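Local coordinates for DegV family protein (Thermus thermophilus, PDB 2DT8) that binds fatty acids, with palmitic acid bound here, and carries a zinc ion, though its cellular role is not established, at residues A[127-132]-A[140-145]; A[75-80]-A[108-113]; A[185-190]-A[205-210]. All coordinates share one frame; numbering follows the deposited sequence.

Contact 1: A[127-132]-A[140-145]; sequences LRAKEL and EAVLAE
V142 reaches from helix 139-151 toward helix 120-135 and sets one methyl against each of two residues a helical turn apart. A chi1 of 174° turns CG1 away from the backbone N and onto A129, 3.8 Å from A129 CB, while CG2 meets L132 CB at 3.9 Å. This is the tight, buried part of the contact, and the sheet lies below it: A129 touches L5 and V142 touches L84. L132 CD1 then crosses the aliphatic stem of E145, 3.7 Å from E145 CG, and leads to the outer, charged side.

There R128 grips one carboxylate oxygen side-on with two nitrogens. R128 NE to E145 OE2 is 2.9 Å and fairly straight; R128 NH2 to the same OE2 is 3.1 Å and more bent. The oxygen lies in the guanidinium plane, yet that plane stands 65° from the carboxylate. Within its own helix, R128 NH1 bonds E131 OE1 at 2.8 Å. R148 also pairs with E145 OE2, and R226 with E131 OE1. Without the guanidinium, as with an alanine here, the charged link between the helices would probably be lost, leaving E145 to R148 and E131 to R226.

An apolar seam beneath a salt-bridge network, between helices running nearly antiparallel at 151°, is the pattern of a helical hairpin packed on the sheet of an alpha/beta domain.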
loop_
_atom_site.group_PDB
_atom_site.type_symbol
_atom_site.label_atom_id
_atom_site.label_comp_id
_atom_site.label_asym_id
_atom_site.label_seq_id
_atom_site.Cartn_x
_atom_site.Cartn_y
_atom_site.Cartn_z
ATOM N N LEU A 127 -5.615 9.868 -1.106
ATOM C CA LEU A 127 -7.001 10.309 -1.092
ATOM C C LEU A 127 -7.247 11.376 -0.022
ATOM O O LEU A 127 -7.984 12.332 -0.260
ATOM C CB LEU A 127 -7.931 9.114 -0.871
ATOM C CG LEU A 127 -7.943 8.083 -2.007
ATOM C CD1 LEU A 127 -8.814 6.906 -1.590
ATOM C CD2 LEU A 127 -8.454 8.695 -3.309
ATOM N N ARG A 128 -6.624 11.233 1.144
ATOM C CA ARG A 128 -6.815 12.219 2.211
ATOM C C ARG A 128 -6.201 13.555 1.790
ATOM O O ARG A 128 -6.795 14.612 2.009
ATOM C CB ARG A 128 -6.172 11.730 3.505
ATOM C CG ARG A 128 -6.256 12.708 4.675
ATOM C CD ARG A 128 -7.681 13.106 5.004
ATOM N NE ARG A 128 -7.716 13.837 6.275
ATOM C CZ ARG A 128 -8.725 14.608 6.669
ATOM N NH1 ARG A 128 -9.790 14.759 5.896
ATOM N NH2 ARG A 128 -8.669 15.232 7.839
ATOM N N ALA A 129 -5.020 13.509 1.175
ATOM C CA ALA A 129 -4.369 14.732 0.715
ATOM C C ALA A 129 -5.250 15.417 -0.336
ATOM O O ALA A 129 -5.446 16.631 -0.309
ATOM C CB ALA A 129 -2.988 14.402 0.124
ATOM N N LYS A 130 -5.797 14.630 -1.257
ATOM C CA LYS A 130 -6.660 15.176 -2.299
ATOM C C LYS A 130 -7.898 15.844 -1.702
ATOM O O LYS A 130 -8.294 16.928 -2.127
ATOM C CB LYS A 130 -7.099 14.062 -3.250
ATOM C CG LYS A 130 -8.275 14.467 -4.119
ATOM C CD LYS A 130 -7.851 15.172 -5.400
ATOM C CE LYS A 130 -6.632 16.060 -5.232
ATOM N NZ LYS A 130 -6.242 16.652 -6.538
ATOM N N GLU A 131 -8.512 15.172 -0.736
ATOM C CA GLU A 131 -9.696 15.683 -0.051
ATOM C C GLU A 131 -9.400 17.077 0.510
ATOM O O GLU A 131 -10.174 18.026 0.319
ATOM C CB GLU A 131 -10.080 14.715 1.071
ATOM C CG GLU A 131 -11.256 15.161 1.923
ATOM C CD GLU A 131 -11.646 14.117 2.939
ATOM O OE1 GLU A 131 -10.741 13.506 3.552
ATOM O OE2 GLU A 131 -12.862 13.911 3.132
ATOM N N LEU A 132 -8.265 17.212 1.182
ATOM C CA LEU A 132 -7.896 18.497 1.761
ATOM C C LEU A 132 -7.530 19.536 0.706
ATOM O O LEU A 132 -7.933 20.699 0.807
ATOM C CB LEU A 132 -6.740 18.312 2.750
ATOM C CG LEU A 132 -7.101 17.454 3.970
ATOM C CD1 LEU A 132 -5.866 17.243 4.830
ATOM C CD2 LEU A 132 -8.201 18.138 4.779
ATOM N N GLU A 140 1.408 23.104 3.519
ATOM C CA GLU A 140 1.718 22.856 4.914
ATOM C C GLU A 140 0.681 22.111 5.746
ATOM O O GLU A 140 1.003 21.215 6.514
ATOM C CB GLU A 140 2.146 24.172 5.534
ATOM C CG GLU A 140 3.621 24.516 5.331
ATOM C CD GLU A 140 4.587 23.465 5.885
ATOM O OE1 GLU A 140 4.535 23.136 7.093
ATOM O OE2 GLU A 140 5.402 22.952 5.092
ATOM N N ALA A 141 -0.577 22.544 5.544
ATOM C CA ALA A 141 -1.633 21.918 6.318
ATOM C C ALA A 141 -1.699 20.452 5.913
ATOM O O ALA A 141 -1.877 19.571 6.761
ATOM C CB ALA A 141 -2.941 22.628 6.011
ATOM N N VAL A 142 -1.586 20.196 4.614
ATOM C CA VAL A 142 -1.660 18.838 4.108
ATOM C C VAL A 142 -0.469 17.996 4.577
ATOM O O VAL A 142 -0.647 16.844 4.982
ATOM C CB VAL A 142 -1.751 18.851 2.565
ATOM C CG1 VAL A 142 -1.679 17.431 2.004
ATOM C CG2 VAL A 142 -3.068 19.494 2.152
ATOM N N LEU A 143 0.732 18.568 4.543
ATOM C CA LEU A 143 1.908 17.818 4.994
ATOM C C LEU A 143 1.807 17.522 6.483
ATOM O O LEU A 143 2.259 16.480 6.942
ATOM C CB LEU A 143 3.211 18.579 4.704
ATOM C CG LEU A 143 3.601 18.705 3.225
ATOM C CD1 LEU A 143 4.778 19.651 3.073
ATOM C CD2 LEU A 143 3.950 17.330 2.659
ATOM N N ALA A 144 1.198 18.429 7.245
ATOM C CA ALA A 144 1.050 18.195 8.672
ATOM C C ALA A 144 0.097 17.023 8.908
ATOM O O ALA A 144 0.326 16.187 9.786
ATOM C CB ALA A 144 0.528 19.466 9.367
ATOM N N GLU A 145 -0.983 16.981 8.128
ATOM C CA GLU A 145 -1.949 15.896 8.250
ATOM C C GLU A 145 -1.312 14.572 7.816
ATOM O O GLU A 145 -1.543 13.534 8.441
ATOM C CB GLU A 145 -3.194 16.195 7.409
ATOM C CG GLU A 145 -4.186 15.026 7.295
ATOM C CD GLU A 145 -4.941 14.704 8.581
ATOM O OE1 GLU A 145 -4.575 15.221 9.660
ATOM O OE2 GLU A 145 -5.911 13.910 8.512
#

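Contact 2: A[75-80]-A[108-113]; sequences EALEEA and GRVTVV
One ordered water links A80 to R109 and is held by both: it donates to A80 O at 2.8 Å and accepts from R109 NH1 at 3.0 Å. Its oxygen lies at the edge of the guanidinium and in its plane, so the arginine uses an N-H rather than its face, and the face is left for an apolar neighbour. That neighbour is L77. Its CD1 sits 3.9 Å above the guanidinium plane, displaced from the middle toward the rim, and L77 CB comes to 3.8 Å from R109 NH1.

The bend in the arginine chain at chi3 (-68°) sets the guanidinium with one face toward L77 CD1. The two side chains cross obliquely, and contact extends down the arginine as far as R109 CB, 4.2 Å from L77 CD1. On the inner side the same methyl meets V110 CG2 more loosely, at 4.3 Å. L77 thus lies between a charged, exposed chain outside and an apolar strand residue inside, and it also touches V83.

L77 stands within a type I turn, A76 to E79. Zinc is not part of this contact: the ion, bound by E67 and E105, lies about 12 Å from the R109 side chain.

Around it, the loop after helix 66-76 is tied to the entrance of strand 110-114, both resting on strand 82-87: R109 and T111 bond its V83 through the backbone, A76 leans on V83, and V110 also rests on A103 of helix 95-103.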
loop_
_atom_site.group_PDB
_atom_site.type_symbol
_atom_site.label_atom_id
_atom_site.label_comp_id
_atom_site.label_asym_id
_atom_site.label_seq_id
_atom_site.Cartn_x
_atom_site.Cartn_y
_atom_site.Cartn_z
ATOM N N GLU A 75 5.408 17.410 -16.721
ATOM C CA GLU A 75 4.116 17.565 -17.360
ATOM C C GLU A 75 3.097 18.194 -16.390
ATOM O O GLU A 75 2.298 19.054 -16.737
ATOM C CB GLU A 75 3.589 16.177 -17.822
ATOM C CG GLU A 75 4.320 15.658 -19.052
ATOM C CD GLU A 75 3.963 14.226 -19.400
ATOM O OE1 GLU A 75 3.436 13.505 -18.524
ATOM O OE2 GLU A 75 4.232 13.811 -20.548
ATOM N N ALA A 76 3.255 17.752 -15.131
ATOM C CA ALA A 76 2.334 18.245 -14.124
ATOM C C ALA A 76 2.530 19.745 -13.844
ATOM O O ALA A 76 1.580 20.516 -13.675
ATOM C CB ALA A 76 2.548 17.499 -12.776
ATOM N N LEU A 77 3.795 20.143 -13.830
ATOM C CA LEU A 77 4.156 21.536 -13.583
ATOM C C LEU A 77 3.845 22.492 -14.723
ATOM O O LEU A 77 4.012 23.698 -14.585
ATOM C CB LEU A 77 5.632 21.625 -13.184
ATOM C CG LEU A 77 5.841 20.965 -11.818
ATOM C CD1 LEU A 77 7.321 20.824 -11.515
ATOM C CD2 LEU A 77 5.143 21.800 -10.742
ATOM N N GLU A 78 3.390 21.951 -15.848
ATOM C CA GLU A 78 2.995 22.788 -16.977
ATOM C C GLU A 78 1.694 23.512 -16.623
ATOM O O GLU A 78 1.374 24.566 -17.157
ATOM C CB GLU A 78 2.733 21.936 -18.216
ATOM C CG GLU A 78 3.978 21.519 -18.957
ATOM C CD GLU A 78 3.660 20.630 -20.139
ATOM O OE1 GLU A 78 2.568 20.796 -20.725
ATOM O OE2 GLU A 78 4.502 19.776 -20.485
ATOM N N GLU A 79 0.952 22.847 -15.720
ATOM C CA GLU A 79 -0.282 23.467 -15.277
ATOM C C GLU A 79 -0.514 23.494 -13.772
ATOM O O GLU A 79 -1.640 23.573 -13.297
ATOM C CB GLU A 79 -1.426 22.640 -15.846
ATOM C CG GLU A 79 -1.426 22.510 -17.368
ATOM C CD GLU A 79 -1.747 23.817 -18.073
ATOM O OE1 GLU A 79 -2.348 24.705 -17.427
ATOM O OE2 GLU A 79 -1.415 23.950 -19.272
ATOM N N ALA A 80 0.617 23.365 -13.056
ATOM C CA ALA A 80 0.512 23.441 -11.612
ATOM C C ALA A 80 1.746 24.170 -11.053
ATOM O O ALA A 80 2.732 24.300 -11.768
ATOM C CB ALA A 80 0.481 22.026 -10.997
ATOM N N GLY A 108 12.438 23.354 -5.416
ATOM C CA GLY A 108 11.368 24.169 -4.877
ATOM C C GLY A 108 9.928 23.818 -5.260
ATOM O O GLY A 108 8.969 24.222 -4.615
ATOM N N ARG A 109 9.848 23.074 -6.378
ATOM C CA ARG A 109 8.532 22.644 -6.806
ATOM C C ARG A 109 7.975 21.274 -6.617
ATOM O O ARG A 109 6.892 20.978 -7.106
ATOM C CB ARG A 109 8.635 23.059 -8.235
ATOM C CG ARG A 109 8.684 24.574 -8.489
ATOM C CD ARG A 109 8.342 24.899 -9.932
ATOM N NE ARG A 109 9.367 24.430 -10.854
ATOM C CZ ARG A 109 9.188 24.298 -12.166
ATOM N NH1 ARG A 109 7.997 24.519 -12.706
ATOM N NH2 ARG A 109 10.208 23.938 -12.934
ATOM N N VAL A 110 8.746 20.445 -5.889
ATOM C CA VAL A 110 8.274 19.089 -5.691
ATOM C C VAL A 110 8.578 18.652 -4.283
ATOM O O VAL A 110 9.709 18.782 -3.802
ATOM C CB VAL A 110 8.961 18.124 -6.676
ATOM C CG1 VAL A 110 8.477 16.683 -6.404
ATOM C CG2 VAL A 110 8.666 18.519 -8.108
ATOM N N THR A 111 7.562 18.126 -3.608
ATOM C CA THR A 111 7.746 17.607 -2.261
ATOM C C THR A 111 7.490 16.115 -2.314
ATOM O O THR A 111 6.390 15.675 -2.654
ATOM C CB THR A 111 6.770 18.245 -1.263
ATOM O OG1 THR A 111 6.980 19.664 -1.233
ATOM C CG2 THR A 111 6.990 17.673 0.139
ATOM N N VAL A 112 8.512 15.331 -1.991
ATOM C CA VAL A 112 8.400 13.879 -1.998
ATOM C C VAL A 112 8.174 13.396 -0.572
ATOM O O VAL A 112 8.938 13.735 0.335
ATOM C CB VAL A 112 9.688 13.241 -2.554
ATOM C CG1 VAL A 112 9.589 11.715 -2.504
ATOM C CG2 VAL A 112 9.927 13.721 -3.984
ATOM N N VAL A 113 7.120 12.607 -0.377
ATOM C CA VAL A 113 6.772 12.074 0.935
ATOM C C VAL A 113 6.843 10.548 0.999
ATOM O O VAL A 113 6.203 9.851 0.200
ATOM C CB VAL A 113 5.328 12.507 1.333
ATOM C CG1 VAL A 113 4.968 11.932 2.695
ATOM C CG2 VAL A 113 5.209 14.039 1.342
HETATM O O HOH W 1 5.300 25.453 -11.847
#

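Contact 3: A[185-190]-A[205-210]; sequences KPVLTL and KKAREE
V187 and E210 owe their meeting to their torsions. In V187, CG1 is anti to the backbone N (chi1 178°), which places CG2 opposite the carbonyl carbon and in front of helix 204-219. In E210, CG is likewise anti to N: chi1 (167°) sets CG beside the valine methyl, V187 CG2 to E210 CG being 4.3 Å, and the bend at chi2 (54°) then turns the carboxylate. The glutamate therefore takes part through its hydrocarbon stem.

One turn earlier in the helix, A207 points at the strand and is touched by two residues of it. Its CB is 4.2 Å from K185 CB and 4.4 Å from V187 CG2, and the same valine methyl also comes to 4.2 Å from A207 O. K185 sets out toward the helix, but its early bend carries the ammonium end away, and the beta carbon does the touching. These are light van der Waals contacts across axes 8.8 Å apart; the small alanine is consistent with so close an approach.

A201, in strand 194-201, also touches A207, and it pairs with K185 through the backbone, so the helix rests on both strands of the hairpin. On the far edge L188 bonds F157 through the backbone, and farther along the strand L190 touches the bound palmitic acid, itself about 11 Å from the V187 side chain.

The arrangement is a beta hairpin, strands 185-191 and 194-201, followed by a helix folded back on it almost parallel to the first strand, which reaches the fatty acid of this DegV family protein at L190.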
loop_
_atom_site.group_PDB
_atom_site.type_symbol
_atom_site.label_atom_id
_atom_site.label_comp_id
_atom_site.label_asym_id
_atom_site.label_seq_id
_atom_site.Cartn_x
_atom_site.Cartn_y
_atom_site.Cartn_z
ATOM N N LYS A 185 -1.298 -19.571 11.164
ATOM C CA LYS A 185 -1.505 -18.473 10.215
ATOM C C LYS A 185 -0.827 -17.246 10.795
ATOM O O LYS A 185 -1.067 -16.894 11.944
ATOM C CB LYS A 185 -2.994 -18.175 10.010
ATOM C CG LYS A 185 -3.823 -19.387 9.612
ATOM C CD LYS A 185 -3.256 -20.123 8.402
ATOM C CE LYS A 185 -4.106 -21.352 8.099
ATOM N NZ LYS A 185 -3.582 -22.127 6.945
ATOM N N PRO A 186 0.026 -16.574 10.010
ATOM C CA PRO A 186 0.729 -15.385 10.493
ATOM C C PRO A 186 -0.084 -14.107 10.380
ATOM O O PRO A 186 -0.845 -13.929 9.430
ATOM C CB PRO A 186 1.959 -15.337 9.599
ATOM C CG PRO A 186 1.392 -15.776 8.268
ATOM C CD PRO A 186 0.480 -16.946 8.655
ATOM N N VAL A 187 0.060 -13.236 11.372
ATOM C CA VAL A 187 -0.607 -11.943 11.342
ATOM C C VAL A 187 0.543 -10.951 11.355
ATOM O O VAL A 187 1.400 -10.974 12.247
ATOM C CB VAL A 187 -1.534 -11.745 12.548
ATOM C CG1 VAL A 187 -2.161 -10.356 12.494
ATOM C CG2 VAL A 187 -2.631 -12.813 12.521
ATOM N N LEU A 188 0.569 -10.096 10.345
ATOM C CA LEU A 188 1.657 -9.141 10.178
ATOM C C LEU A 188 1.205 -7.688 10.176
ATOM O O LEU A 188 0.024 -7.389 10.022
ATOM C CB LEU A 188 2.373 -9.438 8.855
ATOM C CG LEU A 188 2.845 -10.885 8.664
ATOM C CD1 LEU A 188 3.569 -11.013 7.332
ATOM C CD2 LEU A 188 3.760 -11.290 9.805
ATOM N N THR A 189 2.169 -6.786 10.330
ATOM C CA THR A 189 1.889 -5.351 10.317
ATOM C C THR A 189 3.132 -4.657 9.764
ATOM O O THR A 189 4.032 -5.311 9.225
ATOM C CB THR A 189 1.558 -4.835 11.762
ATOM O OG1 THR A 189 1.148 -3.460 11.712
ATOM C CG2 THR A 189 2.769 -4.962 12.680
ATOM N N LEU A 190 3.147 -3.332 9.832
ATOM C CA LEU A 190 4.315 -2.560 9.429
ATOM C C LEU A 190 4.566 -1.540 10.529
ATOM O O LEU A 190 3.623 -0.990 11.094
ATOM C CB LEU A 190 4.092 -1.812 8.107
ATOM C CG LEU A 190 4.221 -2.622 6.812
ATOM C CD1 LEU A 190 2.892 -3.252 6.471
ATOM C CD2 LEU A 190 4.675 -1.709 5.676
ATOM N N LYS A 205 -10.027 -18.293 10.841
ATOM C CA LYS A 205 -10.929 -17.612 11.750
ATOM C C LYS A 205 -10.313 -16.930 12.973
ATOM O O LYS A 205 -10.609 -15.787 13.294
ATOM C CB LYS A 205 -12.079 -18.576 12.287
ATOM C CG LYS A 205 -13.112 -17.943 13.204
ATOM C CD LYS A 205 -14.260 -18.900 13.491
ATOM C CE LYS A 205 -15.312 -18.246 14.385
ATOM N NZ LYS A 205 -16.491 -19.133 14.637
ATOM N N LYS A 206 -9.447 -17.720 13.633
ATOM C CA LYS A 206 -8.791 -17.166 14.802
ATOM C C LYS A 206 -7.874 -15.982 14.427
ATOM O O LYS A 206 -7.689 -15.012 15.150
ATOM C CB LYS A 206 -8.028 -18.208 15.702
ATOM C CG LYS A 206 -8.940 -19.091 16.543
ATOM C CD LYS A 206 -8.172 -20.087 17.388
ATOM C CE LYS A 206 -9.146 -20.924 18.193
ATOM N NZ LYS A 206 -10.178 -20.037 18.802
ATOM N N ALA A 207 -7.315 -16.159 13.217
ATOM C CA ALA A 207 -6.498 -15.083 12.689
ATOM C C ALA A 207 -7.284 -13.773 12.515
ATOM O O ALA A 207 -6.832 -12.676 12.875
ATOM C CB ALA A 207 -5.877 -15.456 11.313
ATOM N N ARG A 208 -8.495 -13.905 11.988
ATOM C CA ARG A 208 -9.345 -12.739 11.831
ATOM C C ARG A 208 -9.717 -12.151 13.192
ATOM O O ARG A 208 -9.803 -10.927 13.341
ATOM C CB ARG A 208 -10.603 -13.104 11.044
ATOM C CG ARG A 208 -10.310 -13.544 9.614
ATOM C CD ARG A 208 -11.557 -13.454 8.749
ATOM N NE ARG A 208 -12.679 -14.174 9.344
ATOM C CZ ARG A 208 -12.851 -15.487 9.264
ATOM N NH1 ARG A 208 -11.977 -16.234 8.605
ATOM N NH2 ARG A 208 -13.896 -16.059 9.847
ATOM N N GLU A 209 -9.924 -13.012 14.186
ATOM C CA GLU A 209 -10.277 -12.548 15.523
ATOM C C GLU A 209 -9.139 -11.727 16.135
ATOM O O GLU A 209 -9.351 -10.717 16.791
ATOM C CB GLU A 209 -10.718 -13.736 16.396
ATOM C CG GLU A 209 -11.922 -14.466 15.791
ATOM C CD GLU A 209 -12.428 -15.644 16.611
ATOM O OE1 GLU A 209 -11.635 -16.259 17.350
ATOM O OE2 GLU A 209 -13.629 -15.966 16.492
ATOM N N GLU A 210 -7.955 -12.226 15.875
ATOM C CA GLU A 210 -6.776 -11.551 16.381
ATOM C C GLU A 210 -6.535 -10.209 15.686
ATOM O O GLU A 210 -6.271 -9.192 16.315
ATOM C CB GLU A 210 -5.429 -12.374 16.143
ATOM C CG GLU A 210 -4.093 -11.650 16.342
ATOM C CD GLU A 210 -3.964 -10.982 17.706
ATOM O OE1 GLU A 210 -4.484 -11.536 18.700
ATOM O OE2 GLU A 210 -3.326 -9.907 17.788
#

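Contacts 1 and 2 belong to the same sheet region: L143 of contact 1 packs on T111 and V113 of contact 2, with L143 CD2 3.8 Å from V113 CG2, and strand 110-114 is followed in the chain by helix 120-135. Contact 3 lies across the chain's centre from contact 2, about 40 Å away between centres, and shares no element with either. Contact 1 is largely buried, with ion pairs along its outer edge; contact 2 is a surface contact, where water and a guanidinium face do the work; contact 3 is partly buried, made of van der Waals touches, one to a carbonyl oxygen. Contact 2 comes nearest the zinc site; L190 of contact 3 touches the lipid.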